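Cephalosporin acylase (Bacillus halodurans, PDB 2NLZ) is probably an amide-cleaving acylase of the gamma-glutamyltranspeptidase family, within the N-terminal nucleophile hydrolases, though its natural substrate is uncertain. Local coordinates at residues D[68-76]-D[83-91]; D[375-383]-D[393-401]. The protein carries 1 engineered substitution. One frame throughout, in Å; residues are numbered along the deposited sequence.

Contact 1 of 2, residues D[68-76]-D[83-91]; sequences IGSDAFALV and HGLNGSGRA
D71 opens the pairing of 68-76 with 83-91 by laying its carboxylate beside the backbone of S88 and G89, where OD1 receives a weak hydrogen bond from G89 N at 3.4 Å. CG lies between the backbone N and the carbonyl carbon (chi1 42°), a torsion that sets OD1 beside G89 N; weak bonds also join OD2 to H419 and OD1 to Q395. Next, A72 N donates to G87 O at 3.2 Å from well above the carbonyl plane, where the ladder begins for 68-76; glycine at 87 leaves room beside A72 O. The F73 ring lies alongside the N86 amide, planes 46° apart, and brings CE1 to 3.4 Å from N86 OD1 while CZ meets S88 CB. That same OD1 accepts S88 N at 3.0 Å in the carbonyl plane, closing an Asx turn, and ND2 bonds to N270. With an alanine in place of N86, S88 N and N270 would probably lose their bonds to this amide, and the flank of the F73 ring its packing. A74 pairs twice with L85; the nearly straight bond from L85 N to A74 O measures 2.8 Å, and the compact alanine lets A74 CB and L85 CB approach to 4.2 Å. L75 rests CD2 against G84 CA at 3.8 Å, glycine having no side chain to block it. V76 exchanges both backbone bonds with H83, its CG1 touching H83 CB at 4.1 Å, and W251 covers V76, H83 and L85. Strands 71-78 and 81-87 thus form an antiparallel beta hairpin in the buried sheet core expected of an Ntn-hydrolase fold.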
loop_
_atom_site.group_PDB
_atom_site.type_symbol
_atom_site.label_atom_id
_atom_site.label_comp_id
_atom_site.label_asym_id
_atom_site.label_seq_id
_atom_site.Cartn_x
_atom_site.Cartn_y
_atom_site.Cartn_z
ATOM N N ILE D 68 -1.823 -34.446 23.455
ATOM C CA ILE D 68 -2.794 -35.431 23.911
ATOM C C ILE D 68 -3.167 -35.094 25.348
ATOM O O ILE D 68 -4.285 -35.348 25.789
ATOM C CB ILE D 68 -2.226 -36.856 23.808
ATOM C CG1 ILE D 68 -1.470 -36.997 22.481
ATOM C CG2 ILE D 68 -3.336 -37.906 23.991
ATOM C CD1 ILE D 68 -1.360 -38.388 21.941
ATOM N N GLY D 69 -2.228 -34.485 26.062
ATOM C CA GLY D 69 -2.480 -33.982 27.407
ATOM C C GLY D 69 -3.148 -32.617 27.474
ATOM O O GLY D 69 -2.991 -31.898 28.466
ATOM N N SER D 70 -3.898 -32.265 26.428
ATOM C CA SER D 70 -4.651 -31.008 26.384
ATOM C C SER D 70 -6.004 -31.164 27.036
ATOM O O SER D 70 -6.428 -32.280 27.323
ATOM C CB SER D 70 -4.866 -30.581 24.931
ATOM O OG SER D 70 -3.659 -30.138 24.331
ATOM N N ASP D 71 -6.687 -30.053 27.279
ATOM C CA ASP D 71 -8.149 -30.135 27.350
ATOM C C ASP D 71 -8.792 -29.471 26.133
ATOM O O ASP D 71 -8.090 -28.835 25.345
ATOM C CB ASP D 71 -8.774 -29.733 28.710
ATOM C CG ASP D 71 -8.152 -28.522 29.331
ATOM O OD1 ASP D 71 -8.149 -28.474 30.575
ATOM O OD2 ASP D 71 -7.679 -27.630 28.602
ATOM N N ALA D 72 -10.103 -29.660 25.969
ATOM C CA ALA D 72 -10.812 -29.243 24.757
ATOM C C ALA D 72 -12.170 -28.604 25.037
ATOM O O ALA D 72 -12.694 -28.711 26.136
ATOM C CB ALA D 72 -10.985 -30.435 23.830
ATOM N N PHE D 73 -12.731 -27.939 24.032
ATOM C CA PHE D 73 -14.083 -27.370 24.110
ATOM C C PHE D 73 -14.764 -27.485 22.749
ATOM O O PHE D 73 -14.094 -27.440 21.702
ATOM C CB PHE D 73 -14.040 -25.894 24.512
ATOM C CG PHE D 73 -13.854 -25.653 25.988
ATOM C CD1 PHE D 73 -14.942 -25.444 26.810
ATOM C CD2 PHE D 73 -12.576 -25.580 26.546
ATOM C CE1 PHE D 73 -14.765 -25.189 28.163
ATOM C CE2 PHE D 73 -12.387 -25.334 27.904
ATOM C CZ PHE D 73 -13.485 -25.135 28.711
ATOM N N ALA D 74 -16.092 -27.612 22.753
ATOM C CA ALA D 74 -16.836 -27.714 21.489
ATOM C C ALA D 74 -18.236 -27.136 21.537
ATOM O O ALA D 74 -18.943 -27.270 22.537
ATOM C CB ALA D 74 -16.884 -29.154 20.991
ATOM N N LEU D 75 -18.605 -26.463 20.451
ATOM C CA LEU D 75 -19.989 -26.140 20.175
ATOM C C LEU D 75 -20.371 -26.926 18.936
ATOM O O LEU D 75 -19.830 -26.696 17.853
ATOM C CB LEU D 75 -20.201 -24.639 19.965
ATOM C CG LEU D 75 -20.421 -23.786 21.224
ATOM C CD1 LEU D 75 -20.587 -22.315 20.898
ATOM C CD2 LEU D 75 -21.631 -24.290 21.987
ATOM N N VAL D 76 -21.278 -27.882 19.103
ATOM C CA VAL D 76 -21.678 -28.738 17.988
ATOM C C VAL D 76 -23.162 -28.571 17.665
ATOM O O VAL D 76 -24.020 -28.652 18.546
ATOM C CB VAL D 76 -21.260 -30.234 18.219
ATOM C CG1 VAL D 76 -21.436 -30.625 19.664
ATOM C CG2 VAL D 76 -22.047 -31.165 17.332
ATOM N N HIS D 83 -25.273 -27.744 20.892
ATOM C CA HIS D 83 -24.783 -28.392 22.114
ATOM C C HIS D 83 -23.399 -27.885 22.529
ATOM O O HIS D 83 -22.563 -27.590 21.679
ATOM C CB HIS D 83 -24.732 -29.911 21.924
ATOM C CG HIS D 83 -26.021 -30.510 21.461
ATOM N ND1 HIS D 83 -27.050 -30.815 22.325
ATOM C CD2 HIS D 83 -26.446 -30.864 20.227
ATOM C CE1 HIS D 83 -28.056 -31.329 21.641
ATOM N NE2 HIS D 83 -27.713 -31.373 20.366
ATOM N N GLY D 84 -23.147 -27.807 23.833
ATOM C CA GLY D 84 -21.844 -27.344 24.311
ATOM C C GLY D 84 -21.096 -28.376 25.131
ATOM O O GLY D 84 -21.625 -28.892 26.115
ATOM N N LEU D 85 -19.862 -28.686 24.736
ATOM C CA LEU D 85 -19.071 -29.681 25.462
ATOM C C LEU D 85 -17.925 -29.040 26.227
ATOM O O LEU D 85 -17.060 -28.390 25.640
ATOM C CB LEU D 85 -18.536 -30.770 24.521
ATOM C CG LEU D 85 -17.873 -31.983 25.195
ATOM C CD1 LEU D 85 -18.828 -32.645 26.181
ATOM C CD2 LEU D 85 -17.373 -33.004 24.180
ATOM N N ASN D 86 -17.933 -29.231 27.539
ATOM C CA ASN D 86 -16.880 -28.706 28.393
ATOM C C ASN D 86 -15.879 -29.796 28.690
ATOM O O ASN D 86 -16.007 -30.516 29.677
ATOM C CB ASN D 86 -17.444 -28.136 29.703
ATOM C CG ASN D 86 -16.429 -27.302 30.468
ATOM O OD1 ASN D 86 -15.243 -27.620 30.488
ATOM N ND2 ASN D 86 -16.894 -26.217 31.099
ATOM N N GLY D 87 -14.870 -29.909 27.842
ATOM C CA GLY D 87 -13.841 -30.891 28.068
ATOM C C GLY D 87 -12.682 -30.352 28.873
ATOM O O GLY D 87 -11.548 -30.748 28.645
ATOM N N SER D 88 -12.959 -29.445 29.805
ATOM C CA SER D 88 -11.922 -28.874 30.658
ATOM C C SER D 88 -11.793 -29.686 31.927
ATOM O O SER D 88 -12.769 -29.882 32.647
ATOM C CB SER D 88 -12.254 -27.432 31.011
ATOM O OG SER D 88 -11.391 -26.932 32.008
ATOM N N GLY D 89 -10.583 -30.151 32.201
ATOM C CA GLY D 89 -10.338 -30.939 33.394
ATOM C C GLY D 89 -10.088 -30.096 34.625
ATOM O O GLY D 89 -9.659 -28.945 34.526
ATOM N N ARG D 90 -10.353 -30.672 35.792
ATOM C CA ARG D 90 -10.190 -29.944 37.042
ATOM C C ARG D 90 -8.795 -30.134 37.647
ATOM O O ARG D 90 -8.017 -30.969 37.175
ATOM C CB ARG D 90 -11.320 -30.288 38.029
ATOM C CG ARG D 90 -11.622 -31.782 38.213
ATOM C CD ARG D 90 -13.129 -32.051 38.285
ATOM N NE ARG D 90 -13.887 -30.915 38.804
ATOM C CZ ARG D 90 -15.155 -30.629 38.503
ATOM N NH1 ARG D 90 -15.729 -29.560 39.034
ATOM N NH2 ARG D 90 -15.855 -31.389 37.668
ATOM N N ALA D 91 -8.486 -29.331 38.668
ATOM C CA ALA D 91 -7.202 -29.361 39.360
ATOM C C ALA D 91 -7.095 -30.615 40.195
ATOM O O ALA D 91 -8.112 -31.120 40.674
ATOM C CB ALA D 91 -7.063 -28.144 40.254
#

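Contact 2 of 2, residues D[375-383]-D[393-401]; sequences QSNYMGFGS and AMQNRGHNF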
loop_
_atom_site.group_PDB
_atom_site.type_symbol
_atom_site.label_atom_id
_atom_site.label_comp_id
_atom_site.label_asym_id
_atom_site.label_seq_id
_atom_site.Cartn_x
_atom_site.Cartn_y
_atom_site.Cartn_z
ATOM N N GLN D 375 -8.775 -26.965 21.099
ATOM C CA GLN D 375 -8.034 -27.593 22.211
ATOM C C GLN D 375 -6.648 -26.990 22.395
ATOM O O GLN D 375 -6.059 -26.506 21.437
ATOM C CB GLN D 375 -7.957 -29.131 22.078
ATOM C CG GLN D 375 -7.100 -29.644 20.952
ATOM C CD GLN D 375 -7.155 -31.136 20.783
ATOM O OE1 GLN D 375 -8.169 -31.768 21.063
ATOM N NE2 GLN D 375 -6.065 -31.712 20.301
ATOM N N SER D 376 -6.132 -27.034 23.624
ATOM C CA SER D 376 -4.839 -26.429 23.935
ATOM C C SER D 376 -4.129 -27.034 25.150
ATOM O O SER D 376 -4.761 -27.560 26.063
ATOM C CB SER D 376 -5.014 -24.920 24.132
ATOM O OG SER D 376 -3.859 -24.294 24.652
ATOM N N ASN D 377 -2.800 -26.938 25.133
ATOM C CA ASN D 377 -1.959 -27.206 26.289
ATOM C C ASN D 377 -1.671 -25.931 27.079
ATOM O O ASN D 377 -0.731 -25.876 27.869
ATOM C CB ASN D 377 -0.650 -27.842 25.837
ATOM C CG ASN D 377 -0.663 -29.347 25.976
ATOM O OD1 ASN D 377 -1.701 -29.934 26.252
ATOM N ND2 ASN D 377 0.502 -29.983 25.801
ATOM N N TYR D 378 -2.512 -24.923 26.864
ATOM C CA TYR D 378 -2.299 -23.551 27.326
ATOM C C TYR D 378 -1.036 -22.943 26.716
ATOM O O TYR D 378 -1.066 -22.488 25.574
ATOM C CB TYR D 378 -2.349 -23.446 28.850
ATOM C CG TYR D 378 -2.321 -22.036 29.378
ATOM C CD1 TYR D 378 -3.046 -21.015 28.759
ATOM C CD2 TYR D 378 -1.579 -21.718 30.510
ATOM C CE1 TYR D 378 -3.015 -19.710 29.254
ATOM C CE2 TYR D 378 -1.550 -20.423 31.013
ATOM C CZ TYR D 378 -2.266 -19.427 30.381
ATOM O OH TYR D 378 -2.230 -18.148 30.884
ATOM N N MET D 379 0.074 -22.953 27.440
ATOM C CA MET D 379 1.284 -22.317 26.931
ATOM C C MET D 379 2.123 -23.211 26.014
ATOM O O MET D 379 2.973 -23.968 26.483
ATOM C CB MET D 379 2.129 -21.779 28.079
ATOM C CG MET D 379 1.518 -20.571 28.735
ATOM S SD MET D 379 2.481 -19.949 30.113
ATOM C CE MET D 379 1.702 -18.354 30.369
ATOM N N GLY D 380 1.883 -23.105 24.708
ATOM C CA GLY D 380 2.681 -23.805 23.714
ATOM C C GLY D 380 2.642 -25.307 23.895
ATOM O O GLY D 380 1.591 -25.926 23.759
ATOM N N PHE D 381 3.795 -25.886 24.220
ATOM C CA PHE D 381 3.909 -27.314 24.495
ATOM C C PHE D 381 3.242 -27.679 25.823
ATOM O O PHE D 381 2.912 -28.839 26.068
ATOM C CB PHE D 381 5.382 -27.731 24.506
ATOM C CG PHE D 381 5.947 -28.019 23.144
ATOM C CD1 PHE D 381 5.801 -29.281 22.563
ATOM C CD2 PHE D 381 6.642 -27.047 22.449
ATOM C CE1 PHE D 381 6.329 -29.564 21.308
ATOM C CE2 PHE D 381 7.171 -27.321 21.191
ATOM C CZ PHE D 381 7.017 -28.585 20.619
ATOM N N GLY D 382 3.039 -26.678 26.672
ATOM C CA GLY D 382 2.388 -26.877 27.953
ATOM C C GLY D 382 3.353 -26.825 29.116
ATOM O O GLY D 382 4.198 -25.947 29.192
ATOM N N SER D 383 3.229 -27.788 30.017
ATOM C CA SER D 383 4.022 -27.812 31.242
ATOM C C SER D 383 5.456 -28.276 31.040
ATOM O O SER D 383 6.301 -28.059 31.896
ATOM C CB SER D 383 3.334 -28.703 32.279
ATOM O OG SER D 383 3.230 -30.046 31.830
ATOM N N ALA D 393 2.177 -34.832 25.991
ATOM C CA ALA D 393 2.635 -33.571 26.524
ATOM C C ALA D 393 1.521 -32.984 27.381
ATOM O O ALA D 393 0.436 -32.666 26.884
ATOM C CB ALA D 393 2.994 -32.634 25.407
ATOM N N MET D 394 1.794 -32.857 28.673
ATOM C CA MET D 394 0.793 -32.395 29.624
ATOM C C MET D 394 0.641 -30.887 29.586
ATOM O O MET D 394 1.625 -30.152 29.519
ATOM C CB MET D 394 1.139 -32.859 31.035
ATOM C CG MET D 394 1.264 -34.370 31.153
ATOM S SD MET D 394 -0.304 -35.245 30.955
ATOM C CE MET D 394 -0.994 -35.072 32.607
ATOM N N GLN D 395 -0.606 -30.435 29.624
ATOM C CA GLN D 395 -0.932 -29.011 29.649
ATOM C C GLN D 395 -0.444 -28.297 30.912
ATOM O O GLN D 395 -0.179 -28.930 31.933
ATOM C CB GLN D 395 -2.447 -28.839 29.522
ATOM C CG GLN D 395 -3.256 -29.443 30.659
ATOM C CD GLN D 395 -4.728 -29.146 30.522
ATOM O OE1 GLN D 395 -5.113 -28.317 29.701
ATOM N NE2 GLN D 395 -5.563 -29.816 31.319
ATOM N N ASN D 396 -0.326 -26.977 30.844
ATOM C CA ASN D 396 -0.044 -26.181 32.045
ATOM C C ASN D 396 -1.197 -25.260 32.453
ATOM O O ASN D 396 -0.980 -24.218 33.056
ATOM C CB ASN D 396 1.292 -25.420 31.948
ATOM C CG ASN D 396 1.230 -24.209 31.023
ATOM O OD1 ASN D 396 0.586 -24.230 29.981
ATOM N ND2 ASN D 396 1.919 -23.156 31.407
ATOM N N ARG D 397 -2.423 -25.693 32.160
ATOM C CA ARG D 397 -3.650 -24.911 32.410
ATOM C C ARG D 397 -3.840 -24.359 33.824
ATOM O O ARG D 397 -4.405 -23.289 33.983
ATOM C CB ARG D 397 -4.879 -25.720 31.998
ATOM C CG ARG D 397 -6.191 -24.961 32.062
ATOM C CD ARG D 397 -6.162 -23.664 31.272
ATOM N NE ARG D 397 -5.855 -23.875 29.864
ATOM C CZ ARG D 397 -5.945 -22.922 28.945
ATOM N NH1 ARG D 397 -6.338 -21.695 29.291
ATOM N NH2 ARG D 397 -5.652 -23.200 27.678
ATOM N N GLY D 398 -3.350 -25.069 34.835
ATOM C CA GLY D 398 -3.437 -24.622 36.225
ATOM C C GLY D 398 -2.717 -23.321 36.534
ATOM O O GLY D 398 -2.942 -22.714 37.585
ATOM N N HIS D 399 -1.857 -22.885 35.613
ATOM C CA HIS D 399 -1.174 -21.596 35.716
ATOM C C HIS D 399 -2.154 -20.407 35.731
ATOM O O HIS D 399 -1.811 -19.327 36.217
ATOM C CB HIS D 399 -0.164 -21.456 34.579
ATOM C CG HIS D 399 0.622 -20.182 34.608
ATOM N ND1 HIS D 399 1.764 -20.032 35.363
ATOM C CD2 HIS D 399 0.437 -19.005 33.963
ATOM C CE1 HIS D 399 2.250 -18.817 35.183
ATOM N NE2 HIS D 399 1.463 -18.175 34.340
ATOM N N ASN D 400 -3.370 -20.626 35.224
ATOM C CA ASN D 400 -4.427 -19.607 35.191
ATOM C C ASN D 400 -5.058 -19.304 36.554
ATOM O O ASN D 400 -5.690 -18.258 36.734
ATOM C CB ASN D 400 -5.530 -20.006 34.200
ATOM C CG ASN D 400 -5.291 -19.474 32.797
ATOM O OD1 ASN D 400 -5.064 -18.277 32.601
ATOM N ND2 ASN D 400 -5.356 -20.363 31.810
ATOM N N PHE D 401 -4.896 -20.227 37.500
ATOM C CA PHE D 401 -5.453 -20.076 38.841
ATOM C C PHE D 401 -4.796 -18.921 39.583
ATOM O O PHE D 401 -3.596 -18.686 39.446
ATOM C CB PHE D 401 -5.240 -21.353 39.659
ATOM C CG PHE D 401 -6.261 -22.441 39.406
ATOM C CD1 PHE D 401 -7.593 -22.268 39.766
ATOM C CD2 PHE D 401 -5.872 -23.661 38.858
ATOM C CE1 PHE D 401 -8.523 -23.271 39.558
ATOM C CE2 PHE D 401 -6.796 -24.675 38.647
ATOM C CZ PHE D 401 -8.126 -24.477 38.995
HETATM O O HOH W 1 3.935 -29.883 28.211
#
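N377 and N396 supply most of the side-chain hydrogen bonds that join 375-383 to 393-401. N377 ND2 spends both hydrogens on carbonyls, A393 O at 2.9 Å and F381 O at 2.7 Å, approaching each from above its plane, while OD1 is hydrogen-bonded to S70 OG; bonds at both ends fix the rotation of the amide. N396 OD1 takes M379 N at 2.9 Å in the carbonyl plane, and ND2 reaches P111 O besides a weak bond to M379 SD. An asparagine suits each place because it both gives and accepts.

Among backbone acceptors, M394 O is gripped by S383 N, by S383 OG at 2.8 Å, and by a water that also donates to F381 O. N396 N adds a bond to N377 O. The type II' turn M379-G382 ends on G382, whose place beside M394 O and Q395 CA leaves no room for a CB.

Packing centres on Y378. Its CG is anti to the backbone N (chi1 -172°), sending the ring across the R397 guanidinium, one face of which meets CD1, 3.4 Å from NH1; T420 holds NH1 from outside. M379 CG lies over a ring face, H399 CD2 at the ring edge.

Around this core, F381 inserts among W163, W182 and F186 of helices 157-173 and 180-186, M394 packs on helix 223-234, and S376 ends strand 370-376, which runs beside strand 71-78.

In the fold
Both contacts are buried, contact 1 almost wholly, contact 2 with a few partly exposed residues such as Y378 and H399. They share one sheet region, since strand 71-78 of contact 1 lies next to strand 370-376, which leads into contact 2. Contact 1 is regular strand pairing, with mostly small or apolar side chains and with N86 and D71 near the end where the strands part; contact 2 joins irregular loops, so side-chain amides, a serine hydroxyl and a water take over much of the work of the backbone ladder. The two meet where S70 OG lies 2.8 Å from N377 OD1, and a weak bond from Q395 NE2 to D71 OD1 links the start of strand 71-78 to the 393-401 loop.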